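Local coordinates for protein glia-derived nexin (Homo sapiens, PDB 4DY0) that inhibits serine proteases such as thrombin, trypsin and urokinase as a secreted serpin, binds heparin, and promotes neurite extension by blocking thrombin, at residues A[210-215]-A[262-267]; A[251-256]-A[357-362]. All blocks are in the same frame, centred on the assembly; numbering follows the deposited sequence.

Interaction 1 (A[210-215]-A[262-267]); sequences GSTSAP and MSIMVP
The carbonyl O of Ser-211 meets the CG2 methyl of Ile-264 at 3.8 Å. This is a van der Waals approach, and no hydrogen bond joins 210-215 directly to 262-267. In the serpin fold the long strand 195-213 runs from sheet C into sheet B; here its last residues meet the chain that leaves helix 255-262 and enters strand 266-284, its antiparallel partner. That pairing is picked up just next door, where Val-266 hydrogen-bonds through its backbone to Cys-209. On the far side, Gly-210 and Thr-212 pair with Phe-222 and Tyr-220 of strand 219-226.

Gly-210, which has no side chain, lies with its backbone against Ile-264 and Met-265, its CA 4.8 Å from Met-265 CA. Met-265 CG is 4.4 Å from Gly-210 N, but the thioether end leads away to pack on Phe-222 and Arg-208. Ile-264 does most of the apolar work. Its CG2 lies anti to the backbone N and its CG1 anti to the carbonyl carbon (chi1 -60°), which sends the two branches to different residues of the strand. The long branch crosses the Thr-212 side chain at about a right angle, its CD1 lying 3.8 Å from Thr-212 CB and 4.1 Å from Thr-212 OG1.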
loop_
_atom_site.group_PDB
_atom_site.type_symbol
_atom_site.label_atom_id
_atom_site.label_comp_id
_atom_site.label_asym_id
_atom_site.label_seq_id
_atom_site.Cartn_x
_atom_site.Cartn_y
_atom_site.Cartn_z
ATOM N N GLY A 210 -9.147 -21.157 0.036
ATOM C CA GLY A 210 -8.696 -21.951 -1.076
ATOM C C GLY A 210 -7.227 -22.231 -1.315
ATOM O O GLY A 210 -6.407 -21.878 -0.575
ATOM N N SER A 211 -6.966 -22.951 -2.389
ATOM C CA SER A 211 -5.665 -23.192 -2.978
ATOM C C SER A 211 -5.633 -23.202 -4.470
ATOM O O SER A 211 -6.556 -23.555 -5.087
ATOM C CB SER A 211 -5.072 -24.473 -2.527
ATOM O OG SER A 211 -5.959 -25.177 -1.797
ATOM N N THR A 212 -4.504 -22.820 -5.009
ATOM C CA THR A 212 -4.192 -22.842 -6.400
ATOM C C THR A 212 -2.675 -22.914 -6.599
ATOM O O THR A 212 -1.948 -22.882 -5.683
ATOM C CB THR A 212 -4.889 -21.766 -7.178
ATOM O OG1 THR A 212 -4.721 -21.997 -8.551
ATOM C CG2 THR A 212 -4.358 -20.472 -6.894
ATOM N N SER A 213 -2.234 -23.103 -7.821
ATOM C CA SER A 213 -0.808 -23.182 -8.109
ATOM C C SER A 213 -0.320 -21.912 -8.780
ATOM O O SER A 213 -1.044 -21.288 -9.557
ATOM C CB SER A 213 -0.496 -24.388 -8.995
ATOM O OG SER A 213 -1.128 -24.262 -10.256
ATOM N N ALA A 214 0.906 -21.522 -8.461
ATOM C CA ALA A 214 1.550 -20.435 -9.171
ATOM C C ALA A 214 1.862 -20.922 -10.583
ATOM O O ALA A 214 1.768 -22.119 -10.865
ATOM C CB ALA A 214 2.815 -20.019 -8.456
ATOM N N PRO A 215 2.227 -19.992 -11.478
ATOM C CA PRO A 215 2.583 -20.343 -12.848
ATOM C C PRO A 215 3.624 -21.457 -12.914
ATOM O O PRO A 215 3.663 -22.202 -13.890
ATOM C CB PRO A 215 3.171 -19.042 -13.393
ATOM C CG PRO A 215 2.458 -17.977 -12.639
ATOM C CD PRO A 215 2.226 -18.534 -11.259
ATOM N N MET A 262 -11.013 -15.212 -5.894
ATOM C CA MET A 262 -12.432 -14.985 -5.631
ATOM C C MET A 262 -13.321 -16.109 -6.161
ATOM O O MET A 262 -14.314 -16.473 -5.534
ATOM C CB MET A 262 -12.878 -13.646 -6.223
ATOM C CG MET A 262 -12.199 -12.428 -5.611
ATOM S SD MET A 262 -12.488 -12.285 -3.839
ATOM C CE MET A 262 -11.803 -10.665 -3.502
ATOM N N SER A 263 -12.967 -16.658 -7.318
ATOM C CA SER A 263 -13.773 -17.708 -7.934
ATOM C C SER A 263 -13.321 -19.110 -7.526
ATOM O O SER A 263 -13.803 -20.107 -8.064
ATOM C CB SER A 263 -13.772 -17.567 -9.459
ATOM O OG SER A 263 -12.449 -17.498 -9.960
ATOM N N ILE A 264 -12.396 -19.180 -6.575
ATOM C CA ILE A 264 -11.943 -20.464 -6.051
ATOM C C ILE A 264 -12.312 -20.630 -4.582
ATOM O O ILE A 264 -12.579 -21.742 -4.123
ATOM C CB ILE A 264 -10.424 -20.629 -6.179
ATOM C CG1 ILE A 264 -9.996 -20.559 -7.645
ATOM C CG2 ILE A 264 -9.982 -21.941 -5.545
ATOM C CD1 ILE A 264 -8.487 -20.573 -7.831
ATOM N N MET A 265 -12.313 -19.517 -3.851
ATOM C CA MET A 265 -12.624 -19.527 -2.426
ATOM C C MET A 265 -14.068 -19.926 -2.181
ATOM O O MET A 265 -14.983 -19.415 -2.824
ATOM C CB MET A 265 -12.397 -18.145 -1.813
ATOM C CG MET A 265 -10.967 -17.671 -1.840
ATOM S SD MET A 265 -10.769 -16.125 -0.930
ATOM C CE MET A 265 -12.015 -15.111 -1.723
ATOM N N VAL A 266 -14.262 -20.845 -1.245
ATOM C CA VAL A 266 -15.590 -21.185 -0.763
ATOM C C VAL A 266 -15.532 -21.131 0.748
ATOM O O VAL A 266 -14.488 -21.417 1.340
ATOM C CB VAL A 266 -16.017 -22.599 -1.193
ATOM C CG1 VAL A 266 -16.253 -22.651 -2.689
ATOM C CG2 VAL A 266 -14.972 -23.624 -0.763
ATOM N N PRO A 267 -16.645 -20.753 1.384
ATOM C CA PRO A 267 -16.627 -20.699 2.836
ATOM C C PRO A 267 -16.417 -22.095 3.416
ATOM O O PRO A 267 -16.923 -23.073 2.868
ATOM C CB PRO A 267 -18.028 -20.174 3.189
ATOM C CG PRO A 267 -18.536 -19.526 1.941
ATOM C CD PRO A 267 -17.926 -20.303 0.814
#

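Interaction 2 (A[251-256]-A[357-362])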
loop_
_atom_site.group_PDB
_atom_site.type_symbol
_atom_site.label_atom_id
_atom_site.label_comp_id
_atom_site.label_asym_id
_atom_site.label_seq_id
_atom_site.Cartn_x
_atom_site.Cartn_y
_atom_site.Cartn_z
ATOM N N PRO A 251 5.618 -14.060 -7.703
ATOM C CA PRO A 251 5.853 -13.437 -9.007
ATOM C C PRO A 251 4.603 -13.432 -9.892
ATOM O O PRO A 251 3.838 -14.391 -9.887
ATOM C CB PRO A 251 6.932 -14.328 -9.633
ATOM C CG PRO A 251 7.621 -14.967 -8.473
ATOM C CD PRO A 251 6.541 -15.180 -7.447
ATOM N N HIS A 252 4.402 -12.360 -10.649
ATOM C CA HIS A 252 3.290 -12.298 -11.597
ATOM C C HIS A 252 1.926 -12.155 -10.917
ATOM O O HIS A 252 0.889 -12.353 -11.554
ATOM C CB HIS A 252 3.270 -13.542 -12.497
ATOM C CG HIS A 252 4.608 -13.905 -13.066
ATOM N ND1 HIS A 252 5.353 -13.036 -13.833
ATOM C CD2 HIS A 252 5.326 -15.051 -12.991
ATOM C CE1 HIS A 252 6.477 -13.626 -14.198
ATOM N NE2 HIS A 252 6.485 -14.849 -13.700
ATOM N N ILE A 253 1.914 -11.836 -9.627
ATOM C CA ILE A 253 0.641 -11.581 -8.962
ATOM C C ILE A 253 0.083 -10.245 -9.424
ATOM O O ILE A 253 0.809 -9.261 -9.521
ATOM C CB ILE A 253 0.755 -11.580 -7.431
ATOM C CG1 ILE A 253 1.121 -12.975 -6.924
ATOM C CG2 ILE A 253 -0.561 -11.139 -6.813
ATOM C CD1 ILE A 253 0.921 -13.154 -5.435
ATOM N N SER A 254 -1.205 -10.220 -9.729
ATOM C CA SER A 254 -1.861 -8.994 -10.147
ATOM C C SER A 254 -3.302 -9.049 -9.681
ATOM O O SER A 254 -3.693 -9.977 -8.966
ATOM C CB SER A 254 -1.811 -8.851 -11.666
ATOM O OG SER A 254 -2.681 -9.786 -12.281
ATOM N N THR A 255 -4.098 -8.064 -10.085
ATOM C CA THR A 255 -5.504 -8.069 -9.717
ATOM C C THR A 255 -6.176 -9.316 -10.270
ATOM O O THR A 255 -7.089 -9.859 -9.655
ATOM C CB THR A 255 -6.249 -6.793 -10.177
ATOM O OG1 THR A 255 -6.052 -6.590 -11.579
ATOM C CG2 THR A 255 -5.738 -5.575 -9.421
ATOM N N LYS A 256 -5.707 -9.784 -11.420
ATOM C CA LYS A 256 -6.285 -10.978 -12.026
ATOM C C LYS A 256 -6.179 -12.159 -11.070
ATOM O O LYS A 256 -7.119 -12.943 -10.930
ATOM C CB LYS A 256 -5.608 -11.299 -13.358
ATOM C CG LYS A 256 -5.896 -10.286 -14.452
ATOM N N PRO A 357 6.929 -17.159 6.282
ATOM C CA PRO A 357 6.757 -15.918 5.516
ATOM C C PRO A 357 5.509 -15.952 4.631
ATOM O O PRO A 357 5.236 -16.965 3.977
ATOM C CB PRO A 357 8.023 -15.860 4.666
ATOM C CG PRO A 357 9.066 -16.529 5.535
ATOM C CD PRO A 357 8.328 -17.626 6.283
ATOM N N PHE A 358 4.757 -14.854 4.617
ATOM C CA PHE A 358 3.466 -14.822 3.936
ATOM C C PHE A 358 3.186 -13.510 3.215
ATOM O O PHE A 358 3.841 -12.495 3.453
ATOM C CB PHE A 358 2.325 -15.121 4.920
ATOM C CG PHE A 358 2.170 -14.095 6.019
ATOM C CD1 PHE A 358 2.990 -14.127 7.141
ATOM C CD2 PHE A 358 1.191 -13.115 5.942
ATOM C CE1 PHE A 358 2.846 -13.194 8.162
ATOM C CE2 PHE A 358 1.037 -12.174 6.960
ATOM C CZ PHE A 358 1.869 -12.216 8.069
ATOM N N LEU A 359 2.198 -13.551 2.330
ATOM C CA LEU A 359 1.746 -12.381 1.602
ATOM C C LEU A 359 0.365 -11.993 2.108
ATOM O O LEU A 359 -0.437 -12.856 2.451
ATOM C CB LEU A 359 1.652 -12.702 0.111
ATOM C CG LEU A 359 1.242 -11.544 -0.800
ATOM C CD1 LEU A 359 2.471 -10.771 -1.230
ATOM C CD2 LEU A 359 0.491 -12.061 -2.013
ATOM N N PHE A 360 0.078 -10.699 2.154
ATOM C CA PHE A 360 -1.265 -10.278 2.507
ATOM C C PHE A 360 -1.714 -9.057 1.723
ATOM O O PHE A 360 -0.894 -8.211 1.351
ATOM C CB PHE A 360 -1.405 -10.053 4.017
ATOM C CG PHE A 360 -0.856 -8.745 4.498
ATOM C CD1 PHE A 360 0.414 -8.669 5.043
ATOM C CD2 PHE A 360 -1.623 -7.588 4.433
ATOM C CE1 PHE A 360 0.917 -7.455 5.500
ATOM C CE2 PHE A 360 -1.128 -6.377 4.887
ATOM C CZ PHE A 360 0.142 -6.310 5.421
ATOM N N PHE A 361 -3.018 -8.999 1.458
ATOM C CA PHE A 361 -3.650 -7.846 0.832
ATOM C C PHE A 361 -4.680 -7.277 1.787
ATOM O O PHE A 361 -5.270 -8.008 2.577
ATOM C CB PHE A 361 -4.412 -8.258 -0.430
ATOM C CG PHE A 361 -3.544 -8.669 -1.574
ATOM C CD1 PHE A 361 -3.371 -10.008 -1.880
ATOM C CD2 PHE A 361 -2.927 -7.718 -2.370
ATOM C CE1 PHE A 361 -2.582 -10.392 -2.948
ATOM C CE2 PHE A 361 -2.139 -8.092 -3.438
ATOM C CZ PHE A 361 -1.964 -9.433 -3.728
ATOM N N ILE A 362 -4.909 -5.976 1.690
ATOM C CA ILE A 362 -6.087 -5.361 2.271
ATOM C C ILE A 362 -6.881 -4.793 1.104
ATOM O O ILE A 362 -6.394 -3.929 0.378
ATOM C CB ILE A 362 -5.734 -4.237 3.269
ATOM C CG1 ILE A 362 -4.990 -4.808 4.471
ATOM C CG2 ILE A 362 -6.998 -3.523 3.745
ATOM C CD1 ILE A 362 -5.853 -5.695 5.332
#
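Ile-253 spreads over two residues on the same face of strand 358-364, its long branch meeting Leu-359 and its short one Phe-361. Where the loop before helix 255-262 lies on sheet B of the serpin fold, this isoleucine drops in toward the sheet. It is the one residue of 251-256 that makes a close contact with 357-362, and its side chain bridges backbones whose nearest CA atoms, those of Ile-253 and Leu-359, are 10.7 Å apart.

The two methyl ends Ile-253 CD1 and Leu-359 CD2 meet tip to tip at 3.6 Å. Leu-359 has CG anti to its backbone N (chi1 -178°), and its CD2 branch is the one that meets Ile-253. Ile-253 CG2 comes in at the edge of the Phe-361 ring, in its plane, and touches CZ at 3.8 Å, so the methyl abuts the far end of the ring and does not lie over a face. Helix 5-26 adds cover through Phe-20, which touches Leu-359, while Val-370 and Met-373 flank Phe-361 from the neighbouring strand 369-376.

Right after Ile-253 the chain turns polar. Ser-254 is the N-cap of helix 255-262: its OG accepts from Lys-256 N at 3.1 Å, a bent bond of 135°, and Ser-254 N hydrogen-bonds to Thr-257 OG1. Asn-21 ND2 reaches the Ile-253 carbonyl O and Asn-14 ND2 the Thr-255 OG1, so helix 5-26 holds a backbone carbonyl just before the cap and a side-chain hydroxyl just after it.

All three touching residues are buried and meet only through methyl groups and a ring edge. Across this contact the hold is therefore hydrophobic packing without directional bonds, while the hydrogen bonds to Asn-21 and Asn-14 probably contribute to placing the loop.

Overall arrangement
Helix 255-262 joins the two contacts: it starts in 251-256 of interaction 2 and ends in 262-267 of interaction 1, just before strand 266-284. Their centres lie about 12 Å apart, and they cross along the chain, since 251-256 falls between the segments of interaction 1. They also touch, with Pro-215 CG 4.1 Å from His-252 CD2, although the histidine is poorly ordered. Interaction 1 sits near the surface, its centre about 23 Å from the centre of the chain; interaction 2 is deeper, its centre about 12 Å from the chain's centre, and its three touching residues are all buried. Both lie away from the predicted reactive bond Arg-346/Ser-347 and belong to the serpin scaffold.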